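Local coordinates for capsule biosynthesis protein CapD proenzyme (Bacillus anthracis, PDB 3G9K) that cleaves the poly-gamma-D-glutamate capsule and joins it by an amide bond to the side-chain amino group of meso-diaminopimelic acid in peptidoglycan, this chain being the enzyme's larger polypeptide, at residues V101-G107 against D212-V218; A127-E132 against L178-K183; T142-D146 against P166-G170; P223-N227 against P296-D302; Q247-A252 against I274-Y279. One frame throughout, in Å; residues are numbered along the deposited sequence.

Contact 1. Residues V101-G107 against D212-V218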
# COMPACT_ATOMS: atom_id res chain seq x y z
N VAL A 101 15.04 -6.30 -8.58
CA VAL A 101 14.50 -7.58 -9.07
C VAL A 101 13.06 -7.69 -8.54
O VAL A 101 12.85 -7.64 -7.34
CB VAL A 101 15.34 -8.79 -8.60
CG1 VAL A 101 14.68 -10.08 -9.08
CG2 VAL A 101 16.77 -8.66 -9.11
N PRO A 102 12.06 -7.78 -9.41
CA PRO A 102 10.65 -7.81 -8.91
C PRO A 102 10.31 -8.97 -8.01
O PRO A 102 10.71 -10.12 -8.32
CB PRO A 102 9.83 -7.84 -10.21
CG PRO A 102 10.73 -7.37 -11.20
CD PRO A 102 12.08 -7.79 -10.87
N GLY A 103 9.60 -8.68 -6.91
CA GLY A 103 9.24 -9.64 -5.92
C GLY A 103 7.81 -10.13 -5.91
O GLY A 103 7.54 -11.18 -5.30
N PHE A 104 6.91 -9.39 -6.58
CA PHE A 104 5.47 -9.66 -6.57
C PHE A 104 5.11 -11.15 -6.85
O PHE A 104 4.40 -11.80 -6.04
CB PHE A 104 4.81 -8.76 -7.64
CG PHE A 104 3.31 -8.83 -7.64
CD1 PHE A 104 2.65 -9.83 -8.37
CD2 PHE A 104 2.55 -7.89 -6.97
CE1 PHE A 104 1.26 -9.92 -8.39
CE2 PHE A 104 1.15 -7.98 -6.98
CZ PHE A 104 0.51 -9.00 -7.72
N VAL A 105 5.54 -11.66 -8.01
CA VAL A 105 5.20 -13.03 -8.45
C VAL A 105 5.67 -14.11 -7.44
O VAL A 105 4.88 -15.00 -7.06
CB VAL A 105 5.67 -13.27 -9.88
CG1 VAL A 105 5.52 -14.76 -10.29
CG2 VAL A 105 4.88 -12.36 -10.83
N ALA A 106 6.92 -14.00 -6.99
CA ALA A 106 7.50 -14.84 -5.92
C ALA A 106 6.76 -14.72 -4.57
O ALA A 106 6.52 -15.74 -3.88
CB ALA A 106 8.97 -14.55 -5.72
N GLY A 107 6.36 -13.50 -4.21
CA GLY A 107 5.56 -13.25 -3.01
C GLY A 107 4.25 -13.98 -3.01
O GLY A 107 3.93 -14.68 -2.06
N ASP A 212 20.57 -12.88 -11.19
CA ASP A 212 19.93 -12.06 -10.15
C ASP A 212 18.42 -12.30 -10.17
O ASP A 212 17.76 -12.35 -9.16
CB ASP A 212 20.15 -10.57 -10.38
CG ASP A 212 21.45 -10.07 -9.81
OD1 ASP A 212 22.00 -10.72 -8.89
OD2 ASP A 212 21.90 -9.00 -10.29
N ILE A 213 17.85 -12.41 -11.36
CA ILE A 213 16.41 -12.63 -11.50
C ILE A 213 15.99 -13.97 -10.88
O ILE A 213 15.04 -14.03 -10.10
CB ILE A 213 15.97 -12.51 -12.97
CG1 ILE A 213 16.19 -11.06 -13.45
CG2 ILE A 213 14.50 -12.93 -13.15
CD1 ILE A 213 16.17 -10.87 -14.95
N LYS A 214 16.73 -15.00 -11.16
CA LYS A 214 16.40 -16.34 -10.66
C LYS A 214 16.64 -16.47 -9.18
O LYS A 214 15.97 -17.27 -8.50
CB LYS A 214 17.27 -17.40 -11.40
CG LYS A 214 16.80 -18.85 -11.18
CD LYS A 214 17.59 -19.88 -11.97
CE LYS A 214 17.24 -21.29 -11.43
NZ LYS A 214 18.17 -22.36 -11.92
N GLY A 215 17.57 -15.67 -8.66
CA GLY A 215 17.97 -15.76 -7.30
C GLY A 215 17.08 -15.03 -6.32
O GLY A 215 17.39 -15.00 -5.13
N TYR A 216 16.01 -14.43 -6.81
CA TYR A 216 15.12 -13.68 -5.95
C TYR A 216 14.55 -14.59 -4.86
O TYR A 216 14.10 -15.69 -5.15
CB TYR A 216 13.96 -13.05 -6.73
CG TYR A 216 13.11 -12.23 -5.76
CD1 TYR A 216 12.03 -12.79 -5.09
CD2 TYR A 216 13.46 -10.90 -5.45
CE1 TYR A 216 11.27 -12.05 -4.17
CE2 TYR A 216 12.71 -10.16 -4.53
CZ TYR A 216 11.64 -10.74 -3.89
OH TYR A 216 10.91 -10.03 -2.96
N LYS A 217 14.54 -14.10 -3.62
CA LYS A 217 13.92 -14.81 -2.49
C LYS A 217 13.04 -13.89 -1.64
O LYS A 217 13.45 -12.76 -1.29
CB LYS A 217 14.99 -15.40 -1.58
CG LYS A 217 15.83 -16.52 -2.25
CD LYS A 217 14.96 -17.70 -2.72
CE LYS A 217 15.74 -18.67 -3.60
NZ LYS A 217 14.85 -19.37 -4.59
N VAL A 218 11.85 -14.37 -1.33
CA VAL A 218 10.96 -13.72 -0.35
C VAL A 218 11.54 -13.81 1.06
O VAL A 218 12.30 -14.73 1.34
CB VAL A 218 9.57 -14.39 -0.35
CG1 VAL A 218 8.72 -13.80 0.71
CG2 VAL A 218 8.92 -14.20 -1.69
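At the N-terminal end of helix 104-115, the lead-in loop and first turn are packed by Tyr216, which stands in the loop leaving helix 210-214. The ring lies under the backbone of Gly103: CA of Gly103 comes 3.3 Å from CZ of Tyr216, and the carbonyl O of Pro102 sits over the same face, 4.0 Å above the plane and displaced toward the rim. Ala106, one helical turn further on, brings its CB obliquely to the ring, 3.6 Å from CD1 of Tyr216. With CG of Tyr216 anti to the backbone N (chi1 -178°), the side chain runs past Val101 in the opposite direction, and CB of Tyr216 meets CG1 of Val101 at 3.9 Å. In this member of the gamma-glutamyltransferase family the contact thus joins the start of one helix to the link between helix 210-214 and strand 219-228. The phenol oxygen is satisfied by a hydrogen bond with the carbonyl O of Arg85. Beyond the ring, CG2 of Val218 rests 3.6 Å from the carbonyl O of Ala106. At the other end both methyls of Val101, CG1 and CG2, lie 3.8 Å from the carbonyl O of Asp212, near the end of helix 210-214.

Contact 2. Residues A127-E132 against L178-K183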
# COMPACT_ATOMS: atom_id res chain seq x y z
N ALA A 127 -7.61 -11.98 -13.04
CA ALA A 127 -6.67 -11.01 -13.60
C ALA A 127 -6.44 -11.27 -15.09
O ALA A 127 -6.48 -10.34 -15.87
CB ALA A 127 -5.36 -11.06 -12.87
N ILE A 128 -6.21 -12.53 -15.45
CA ILE A 128 -5.97 -12.94 -16.81
C ILE A 128 -7.14 -12.51 -17.70
O ILE A 128 -6.91 -12.04 -18.78
CB ILE A 128 -5.71 -14.47 -16.92
CG1 ILE A 128 -4.34 -14.85 -16.33
CG2 ILE A 128 -5.80 -14.94 -18.34
CD1 ILE A 128 -4.17 -16.38 -16.14
N ASN A 129 -8.38 -12.65 -17.20
CA ASN A 129 -9.58 -12.28 -17.98
C ASN A 129 -9.63 -10.78 -18.31
O ASN A 129 -9.92 -10.37 -19.43
CB ASN A 129 -10.86 -12.67 -17.21
CG ASN A 129 -11.08 -14.20 -17.11
OD1 ASN A 129 -11.88 -14.65 -16.26
ND2 ASN A 129 -10.41 -14.97 -17.96
N TYR A 130 -9.31 -9.94 -17.32
CA TYR A 130 -9.21 -8.49 -17.52
C TYR A 130 -8.06 -8.10 -18.44
O TYR A 130 -8.22 -7.18 -19.24
CB TYR A 130 -9.10 -7.72 -16.19
CG TYR A 130 -10.34 -7.76 -15.32
CD1 TYR A 130 -11.57 -7.30 -15.79
CD2 TYR A 130 -10.28 -8.21 -14.01
CE1 TYR A 130 -12.71 -7.33 -14.99
CE2 TYR A 130 -11.39 -8.24 -13.22
CZ TYR A 130 -12.61 -7.80 -13.71
OH TYR A 130 -13.73 -7.85 -12.90
N ALA A 131 -6.95 -8.82 -18.39
CA ALA A 131 -5.84 -8.61 -19.34
C ALA A 131 -6.30 -8.95 -20.78
O ALA A 131 -6.12 -8.17 -21.68
CB ALA A 131 -4.62 -9.45 -18.97
N GLU A 132 -6.93 -10.11 -20.93
CA GLU A 132 -7.21 -10.66 -22.25
C GLU A 132 -8.46 -10.05 -22.85
O GLU A 132 -8.46 -9.70 -24.03
CB GLU A 132 -7.43 -12.16 -22.18
CG GLU A 132 -7.52 -12.81 -23.54
CD GLU A 132 -6.26 -13.57 -23.91
OE1 GLU A 132 -6.00 -14.60 -23.24
OE2 GLU A 132 -5.54 -13.14 -24.86
N LEU A 178 0.47 -8.80 -21.62
CA LEU A 178 0.34 -9.13 -20.20
C LEU A 178 -0.43 -10.43 -19.96
O LEU A 178 -0.09 -11.20 -19.06
CB LEU A 178 -0.27 -7.97 -19.38
CG LEU A 178 -0.45 -8.11 -17.86
CD1 LEU A 178 0.89 -8.42 -17.16
CD2 LEU A 178 -1.12 -6.82 -17.27
N ALA A 179 -1.53 -10.64 -20.71
CA ALA A 179 -2.25 -11.91 -20.63
C ALA A 179 -1.33 -13.09 -20.91
O ALA A 179 -1.30 -14.02 -20.16
CB ALA A 179 -3.46 -11.93 -21.54
N ARG A 180 -0.52 -12.99 -21.95
CA ARG A 180 0.46 -14.02 -22.26
C ARG A 180 1.37 -14.30 -21.08
O ARG A 180 1.56 -15.47 -20.70
CB ARG A 180 1.30 -13.62 -23.48
CG ARG A 180 2.21 -14.73 -23.98
CD ARG A 180 2.91 -14.30 -25.28
NE ARG A 180 1.92 -13.80 -26.24
CZ ARG A 180 1.82 -12.54 -26.69
NH1 ARG A 180 2.66 -11.59 -26.31
NH2 ARG A 180 0.85 -12.24 -27.55
N THR A 181 1.93 -13.24 -20.48
CA THR A 181 2.82 -13.40 -19.34
C THR A 181 2.09 -14.06 -18.19
O THR A 181 2.62 -14.99 -17.57
CB THR A 181 3.46 -12.05 -18.90
OG1 THR A 181 4.16 -11.48 -20.02
CG2 THR A 181 4.44 -12.20 -17.63
N LEU A 182 0.91 -13.55 -17.87
CA LEU A 182 0.13 -14.09 -16.76
C LEU A 182 -0.25 -15.59 -17.03
O LEU A 182 -0.20 -16.41 -16.13
CB LEU A 182 -1.11 -13.24 -16.50
CG LEU A 182 -0.91 -11.80 -16.01
CD1 LEU A 182 -2.21 -11.10 -15.80
CD2 LEU A 182 -0.09 -11.75 -14.66
N LYS A 183 -0.61 -15.92 -18.26
CA LYS A 183 -0.90 -17.31 -18.59
C LYS A 183 0.34 -18.20 -18.43
O LYS A 183 0.23 -19.33 -17.97
CB LYS A 183 -1.48 -17.40 -20.01
CG LYS A 183 -2.93 -16.93 -20.04
CD LYS A 183 -3.44 -16.68 -21.46
CE LYS A 183 -4.92 -16.80 -21.52
NZ LYS A 183 -5.39 -16.92 -22.94
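Lys183 and Glu132 form a salt bridge across two helices, with NZ of Lys183 modelled 2.4 Å from OE1 of Glu132. That separation is very short for a hydrogen bond, so the pairing is clear but its exact length is doubtful. The two side chains meet at about a right angle: the lysine is extended beyond CG, whereas the glutamate bends at chi2 (105°) and turns its carboxylate back over the neighbouring helix. The folded acid also lies against Ala179, whose CB is 4.0 Å from CD of Glu132. Beneath the ion pair, CG2 of Ile128 touches the lysine's aliphatic part, 3.8 Å from CE of Lys183. The other branch of Ile128 slides past Leu182 in the opposite direction, CG1 of Ile128 reaching CB of Leu182 at 3.6 Å. At the closest backbone approach two alanines face each other, CB of Ala131 and CB of Ala179 being 3.8 Å apart. Such small residues fit the close approach of the two segment axes, 8.6 Å, running antiparallel with a signed crossing angle of -156°. Tyr53 and Val57 of helix 44-58 cover Leu182 from outside the pair. The chemistry is therefore graded, from methyl and methylene packing between the helices to one ion pair at the margin, where the aliphatic part of Lys183 serves the packing and its ammonium group the charge pairing.

Contact 3. Residues T142-D146 against P166-G170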
# COMPACT_ATOMS: atom_id res chain seq x y z
N THR A 142 -6.53 7.50 -16.93
CA THR A 142 -6.30 8.53 -17.95
C THR A 142 -5.39 9.65 -17.45
O THR A 142 -4.36 9.94 -18.05
CB THR A 142 -7.61 9.13 -18.50
OG1 THR A 142 -8.48 8.07 -18.90
CG2 THR A 142 -7.34 10.03 -19.70
N MSE A 143 -5.71 10.21 -16.35
CA MSE A 143 -4.92 11.32 -15.81
C MSE A 143 -3.49 10.91 -15.42
O MSE A 143 -2.55 11.67 -15.62
CB MSE A 143 -5.65 11.96 -14.63
CG MSE A 143 -4.82 13.01 -13.91
SE MSE A 143 -3.87 12.24 -12.41
CE MSE A 143 -5.20 12.73 -11.08
N ARG A 144 -3.33 9.75 -14.79
CA ARG A 144 -2.02 9.20 -14.54
C ARG A 144 -1.17 9.07 -15.80
O ARG A 144 0.03 9.41 -15.78
CB ARG A 144 -2.16 7.83 -13.88
CG ARG A 144 -2.40 7.95 -12.39
CD ARG A 144 -1.10 8.15 -11.68
NE ARG A 144 -1.27 8.95 -10.48
CZ ARG A 144 -1.24 10.28 -10.43
NH1 ARG A 144 -1.04 11.00 -11.52
NH2 ARG A 144 -1.42 10.90 -9.27
N LEU A 145 -1.76 8.55 -16.87
CA LEU A 145 -1.07 8.41 -18.14
C LEU A 145 -0.71 9.79 -18.70
O LEU A 145 0.42 10.01 -19.17
CB LEU A 145 -1.94 7.65 -19.14
CG LEU A 145 -1.98 6.12 -18.95
CD1 LEU A 145 -3.08 5.51 -19.75
CD2 LEU A 145 -0.63 5.54 -19.36
N ASP A 146 -1.66 10.71 -18.62
CA ASP A 146 -1.45 12.08 -19.07
C ASP A 146 -0.24 12.69 -18.40
O ASP A 146 0.67 13.14 -19.08
CB ASP A 146 -2.71 12.93 -18.81
CG ASP A 146 -2.52 14.36 -19.24
OD1 ASP A 146 -2.80 14.66 -20.40
OD2 ASP A 146 -1.99 15.16 -18.44
N PRO A 166 -3.48 9.87 -24.13
CA PRO A 166 -3.89 8.91 -23.09
C PRO A 166 -5.24 8.28 -23.38
O PRO A 166 -6.17 9.01 -23.70
CB PRO A 166 -4.03 9.77 -21.83
CG PRO A 166 -3.23 11.00 -22.10
CD PRO A 166 -3.10 11.18 -23.58
N ILE A 167 -5.36 6.96 -23.22
CA ILE A 167 -6.62 6.25 -23.45
C ILE A 167 -7.69 6.91 -22.57
O ILE A 167 -7.43 7.25 -21.41
CB ILE A 167 -6.51 4.70 -23.22
CG1 ILE A 167 -7.81 4.00 -23.61
CG2 ILE A 167 -6.12 4.39 -21.78
CD1 ILE A 167 -7.73 2.46 -23.69
N GLU A 168 -8.86 7.12 -23.15
CA GLU A 168 -9.90 7.97 -22.53
C GLU A 168 -10.76 7.17 -21.58
O GLU A 168 -10.99 5.98 -21.78
CB GLU A 168 -10.80 8.63 -23.61
CG GLU A 168 -10.01 9.48 -24.59
CD GLU A 168 -10.87 10.26 -25.56
OE1 GLU A 168 -11.64 9.64 -26.35
OE2 GLU A 168 -10.76 11.51 -25.53
N THR A 169 -11.21 7.83 -20.52
CA THR A 169 -12.17 7.26 -19.60
C THR A 169 -13.29 6.63 -20.38
O THR A 169 -13.73 7.16 -21.40
CB THR A 169 -12.74 8.34 -18.69
OG1 THR A 169 -11.68 8.88 -17.90
CG2 THR A 169 -13.83 7.77 -17.78
N GLY A 170 -13.70 5.46 -19.93
CA GLY A 170 -14.78 4.74 -20.56
C GLY A 170 -14.33 3.75 -21.61
O GLY A 170 -15.08 2.83 -21.93
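Thr142 meets residues Pro166 to Thr169 with both branches, because chi1 of -51° sets OG1 beside its backbone N and CG2 anti to that N. OG1 of Thr142 then approaches the carbonyl O of Ile167 at 2.8 Å, while CG2 of Thr142 reaches CB of Pro166 at 3.9 Å. The hydroxyl also has the carbonyl O of Asp138, one turn back, within hydrogen-bonding reach, and which of these two acceptors takes the proton is not settled. Pro166 crosses Thr142 at about a right angle and wedges its ring against the helix, with CG of Pro166 3.7 Å from CA of Asp146. Leu145 supplies the apolar part: its CB lies 4.0 Å from CB of Pro166, and its CD1 meets CG2 of Ile167 at 3.8 Å. Thr169 OG1 is hydrogen-bonded to OD1 of Asp139. The contact lays an irregular segment along the side of helix 139-152, the same helix that it follows in the chain. Backbone bonds tie this segment on to Phe160 through Ile167 and to Val137 through Gly170, just before strand 172-173 pairs with strand 135-136. Phe24 of the other chain packs on Leu145.

Contact 4. Residues P223-N227 against P296-D302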
# COMPACT_ATOMS: atom_id res chain seq x y z
N PRO A 223 5.67 -9.77 12.43
CA PRO A 223 5.17 -8.39 12.54
C PRO A 223 5.69 -7.64 13.78
O PRO A 223 5.95 -8.27 14.81
CB PRO A 223 3.66 -8.58 12.62
CG PRO A 223 3.42 -9.91 11.92
CD PRO A 223 4.58 -10.75 12.36
N VAL A 224 5.86 -6.33 13.67
CA VAL A 224 6.11 -5.47 14.84
C VAL A 224 4.81 -5.52 15.64
O VAL A 224 3.72 -5.42 15.08
CB VAL A 224 6.41 -3.99 14.48
CG1 VAL A 224 6.84 -3.21 15.75
CG2 VAL A 224 7.48 -3.87 13.44
N LYS A 225 4.93 -5.68 16.96
CA LYS A 225 3.77 -5.74 17.86
C LYS A 225 3.97 -4.79 19.03
O LYS A 225 5.00 -4.81 19.71
CB LYS A 225 3.47 -7.17 18.34
CG LYS A 225 2.11 -7.33 19.08
CD LYS A 225 2.18 -7.03 20.58
CE LYS A 225 0.78 -7.05 21.20
NZ LYS A 225 0.70 -6.38 22.55
N GLY A 226 2.98 -3.91 19.21
CA GLY A 226 2.94 -2.95 20.29
C GLY A 226 1.50 -2.81 20.75
O GLY A 226 0.64 -3.66 20.49
N ASN A 227 1.26 -1.76 21.51
CA ASN A 227 -0.05 -1.41 22.00
C ASN A 227 -0.28 0.09 21.78
O ASN A 227 0.67 0.90 21.82
CB ASN A 227 -0.17 -1.78 23.48
CG ASN A 227 0.75 -0.97 24.36
OD1 ASN A 227 0.55 0.21 24.56
ND2 ASN A 227 1.77 -1.62 24.90
N PRO A 296 12.59 -4.56 16.91
CA PRO A 296 11.58 -3.55 16.60
C PRO A 296 10.49 -3.44 17.68
O PRO A 296 9.94 -2.37 17.88
CB PRO A 296 10.99 -4.00 15.26
CG PRO A 296 11.59 -5.31 14.94
CD PRO A 296 12.53 -5.72 16.00
N ASN A 297 10.18 -4.53 18.37
CA ASN A 297 9.20 -4.48 19.45
C ASN A 297 9.63 -3.58 20.60
O ASN A 297 8.81 -2.93 21.26
CB ASN A 297 8.92 -5.87 20.00
CG ASN A 297 8.10 -6.72 19.07
OD1 ASN A 297 7.67 -6.28 18.00
ND2 ASN A 297 7.86 -7.96 19.48
N LYS A 298 10.94 -3.54 20.83
CA LYS A 298 11.52 -2.69 21.85
C LYS A 298 11.52 -1.23 21.38
O LYS A 298 11.41 -0.32 22.18
CB LYS A 298 12.93 -3.20 22.21
CG LYS A 298 12.91 -4.65 22.75
CD LYS A 298 14.32 -5.23 23.04
CE LYS A 298 14.25 -6.74 23.38
NZ LYS A 298 14.80 -7.06 24.75
N MSE A 299 11.57 -1.02 20.10
CA MSE A 299 11.53 0.33 19.55
C MSE A 299 10.13 0.98 19.59
O MSE A 299 9.99 2.18 19.35
CB MSE A 299 12.07 0.34 18.12
CG MSE A 299 13.55 0.04 18.00
SE MSE A 299 14.14 0.25 16.15
CE MSE A 299 14.30 2.18 16.10
N VAL A 300 9.09 0.21 19.86
CA VAL A 300 7.70 0.72 19.96
C VAL A 300 7.12 0.55 21.38
O VAL A 300 5.90 0.74 21.62
CB VAL A 300 6.80 0.00 18.93
CG1 VAL A 300 7.29 0.29 17.51
CG2 VAL A 300 6.80 -1.50 19.19
N SER A 301 7.99 0.18 22.33
CA SER A 301 7.62 -0.04 23.72
C SER A 301 7.36 1.29 24.43
O SER A 301 7.98 2.31 24.10
CB SER A 301 8.75 -0.79 24.46
OG SER A 301 9.91 0.02 24.57
N ASP A 302 6.48 1.28 25.43
CA ASP A 302 6.22 2.48 26.23
C ASP A 302 7.52 3.13 26.74
O ASP A 302 7.64 4.36 26.75
CB ASP A 302 5.32 2.17 27.43
CG ASP A 302 3.88 1.88 27.03
OD1 ASP A 302 3.41 2.49 26.05
OD2 ASP A 302 3.22 1.06 27.71
O HOH W 1 6.42 -3.86 21.89
O HOH W 2 3.72 -0.45 22.41
O HOH W 3 5.00 -1.14 25.95
O HOH W 4 2.96 -1.59 27.35
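Asn297 turns its amide oxygen to the edge of a beta strand, where OD1 accepts a hydrogen bond from the backbone N of Lys225 at 3.0 Å. The bond is nearly straight at the hydrogen (169°), yet the donor stands above the amide's carbonyl plane, 42° out of it. CG of Asn297 lies anti to its carbonyl carbon, which carries OD1 to the backbone N of Lys225. Val224 and Val300 meet obliquely on the apolar side, CG1 of Val224 lying 3.8 Å from CG2 of Val300. The second branch of Val224 turns to the proline ring, its CG2 being 4.0 Å from CB of Pro296. Further along, the amide of Asn227 and the carboxylate of Asp302 approach at about a right angle with planes 61° apart, and water mediates between them. OD1 of Asp302 is salt-bridged to NZ of Lys250 on helix 242-254, while OD2 takes water 4, which weakly accepts from ND2 of Asn227. Two other waters join backbones: water 1 donates to the carbonyl O of Lys225 and of Asn297, and water 2 links N of Asn227 to O of Val300. Here strand 219-228, paired with strand 231-235, lies beside a weakly bonded helical turn at about 296-299, followed by the N-cap residue Ser301 of helix 302-306, while Val243 and Leu246 of helix 242-254 pack against Val300.

Contact 5. Residues Q247-A252 against I274-Y279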
# COMPACT_ATOMS: atom_id res chain seq x y z
N GLN A 247 5.32 4.41 16.84
CA GLN A 247 5.92 5.48 17.62
C GLN A 247 5.12 6.80 17.58
O GLN A 247 4.86 7.41 18.63
CB GLN A 247 7.35 5.76 17.12
CG GLN A 247 8.33 4.66 17.45
CD GLN A 247 9.70 4.90 16.82
OE1 GLN A 247 9.84 5.68 15.88
NE2 GLN A 247 10.73 4.21 17.36
N MSE A 248 4.77 7.21 16.39
CA MSE A 248 3.98 8.42 16.19
C MSE A 248 2.59 8.34 16.82
O MSE A 248 2.12 9.30 17.43
CB MSE A 248 3.88 8.77 14.71
CG MSE A 248 5.15 9.33 14.10
SE MSE A 248 5.02 9.82 12.25
CE MSE A 248 3.55 11.06 12.32
N LEU A 249 1.92 7.20 16.64
CA LEU A 249 0.63 6.97 17.28
C LEU A 249 0.78 7.07 18.81
O LEU A 249 -0.03 7.71 19.46
CB LEU A 249 0.04 5.61 16.91
CG LEU A 249 -0.43 5.42 15.45
CD1 LEU A 249 -0.72 3.95 15.20
CD2 LEU A 249 -1.67 6.30 15.09
N LYS A 250 1.80 6.40 19.35
CA LYS A 250 2.02 6.36 20.80
C LYS A 250 2.43 7.74 21.34
O LYS A 250 1.90 8.18 22.37
CB LYS A 250 3.02 5.29 21.16
CG LYS A 250 2.50 3.88 20.97
CD LYS A 250 3.51 2.86 21.42
CE LYS A 250 3.56 2.75 22.95
NZ LYS A 250 2.41 2.00 23.54
N LEU A 251 3.33 8.43 20.64
CA LEU A 251 3.62 9.84 20.90
C LEU A 251 2.37 10.75 20.90
O LEU A 251 2.23 11.60 21.78
CB LEU A 251 4.67 10.36 19.91
CG LEU A 251 6.13 9.93 20.19
CD1 LEU A 251 7.06 10.14 18.98
CD2 LEU A 251 6.65 10.71 21.42
N ALA A 252 1.47 10.59 19.92
CA ALA A 252 0.26 11.41 19.84
C ALA A 252 -0.71 11.11 20.99
O ALA A 252 -1.35 12.01 21.53
CB ALA A 252 -0.43 11.23 18.47
N ILE A 274 5.93 15.57 16.53
CA ILE A 274 5.88 14.11 16.69
C ILE A 274 6.48 13.37 15.49
O ILE A 274 7.20 12.38 15.67
CB ILE A 274 4.42 13.62 16.94
CG1 ILE A 274 3.93 14.08 18.32
CG2 ILE A 274 4.33 12.09 16.85
CD1 ILE A 274 2.43 13.95 18.53
N SER A 275 6.21 13.86 14.28
CA SER A 275 6.72 13.22 13.08
C SER A 275 8.23 13.42 12.90
O SER A 275 8.91 12.50 12.50
CB SER A 275 5.97 13.68 11.83
OG SER A 275 6.01 15.08 11.67
N ARG A 276 8.76 14.60 13.17
CA ARG A 276 10.21 14.76 13.00
C ARG A 276 10.97 13.99 14.09
O ARG A 276 11.99 13.40 13.80
CB ARG A 276 10.65 16.22 12.87
CG ARG A 276 10.50 17.05 14.09
CD ARG A 276 11.58 18.16 14.19
NE ARG A 276 11.38 18.76 15.51
CZ ARG A 276 10.61 19.82 15.76
NH1 ARG A 276 10.02 20.49 14.78
NH2 ARG A 276 10.46 20.25 17.01
N ILE A 277 10.43 13.91 15.30
CA ILE A 277 11.04 13.05 16.32
C ILE A 277 11.16 11.62 15.78
O ILE A 277 12.23 11.05 15.74
CB ILE A 277 10.24 13.01 17.63
CG1 ILE A 277 10.35 14.35 18.37
CG2 ILE A 277 10.79 11.91 18.54
CD1 ILE A 277 9.40 14.49 19.57
N ALA A 278 10.03 11.06 15.35
CA ALA A 278 10.02 9.68 14.87
C ALA A 278 10.87 9.49 13.62
O ALA A 278 11.60 8.51 13.51
CB ALA A 278 8.59 9.22 14.63
N TYR A 279 10.78 10.42 12.66
CA TYR A 279 11.58 10.31 11.43
C TYR A 279 13.07 10.37 11.75
O TYR A 279 13.87 9.65 11.15
CB TYR A 279 11.24 11.41 10.43
CG TYR A 279 9.98 11.14 9.60
CD1 TYR A 279 10.01 11.27 8.21
CD2 TYR A 279 8.77 10.78 10.20
CE1 TYR A 279 8.87 11.04 7.44
CE2 TYR A 279 7.62 10.55 9.44
CZ TYR A 279 7.68 10.69 8.07
OH TYR A 279 6.55 10.47 7.31
O HOH W 5 11.06 5.52 13.52
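Met248, a selenomethionine, is a knob in a hole formed by Ile274, Ser275, Ala278 and Tyr279 of the facing helix. Its side chain runs straight through chi2 and bends at chi3 (57°), which folds the terminal methyl onto Ser275, with CE of Met248 3.6 Å from CB of Ser275. Partway along, CG of Met248 presses on CB of Ala278 at 3.5 Å, tighter than usual van der Waals contact. The selenium meets the rim of the tyrosine: SE of Met248 lies 3.9 Å from CE2 of Tyr279 and 88° off the ring normal, an edge-on Met-aromatic contact. The other chain closes over one side: its Thr87 packs on Met248, its Phe59 stacks on the ring of Tyr279, and its Asn80 accepts a hydrogen bond from the tyrosine hydroxyl. In return, Ile274 projects from the second helix into the first. Its CG2 nests against CB of Leu251 at 3.5 Å, and its CD1 reaches past to CA of Ala252 at 3.6 Å. Leu251 and Ile274 slide by each other in opposite directions. At the opposite end of the contact from Ala252, water 5 donates to OE1 of Gln247 and to the carbonyl O of Ala278, while NE2 of Gln247 is held by the carbonyl O of Met299. The axes of segments 247-252 and 274-279 approach to 9.4 Å, their N-to-C directions 139° apart. Their parent helices, 242-254 and 264-284, are joined by helix 302-306, whose Tyr304 and Ile305 touch Gln247.

How the contacts relate
Contacts 1, 2 and 5 are buried and mainly apolar, whereas contacts 3 and 4 are partly exposed and rely more on backbone polar groups. Contacts 2 and 5 are both helix pairs, one with an ion pair at its margin and the other with a water; they lie on opposite sides of the chain's centre, their centres about 43 Å apart. Contact 3 sits, along the chain, between the two helices of contact 2. Contacts 4 and 5 touch directly: Lys250 NZ reaches Asp302 OD1 in a salt bridge and Asn227 O in a probable hydrogen bond, 2.7 Å each, so helix 242-254 serves both. Contact 1 touches none of the others.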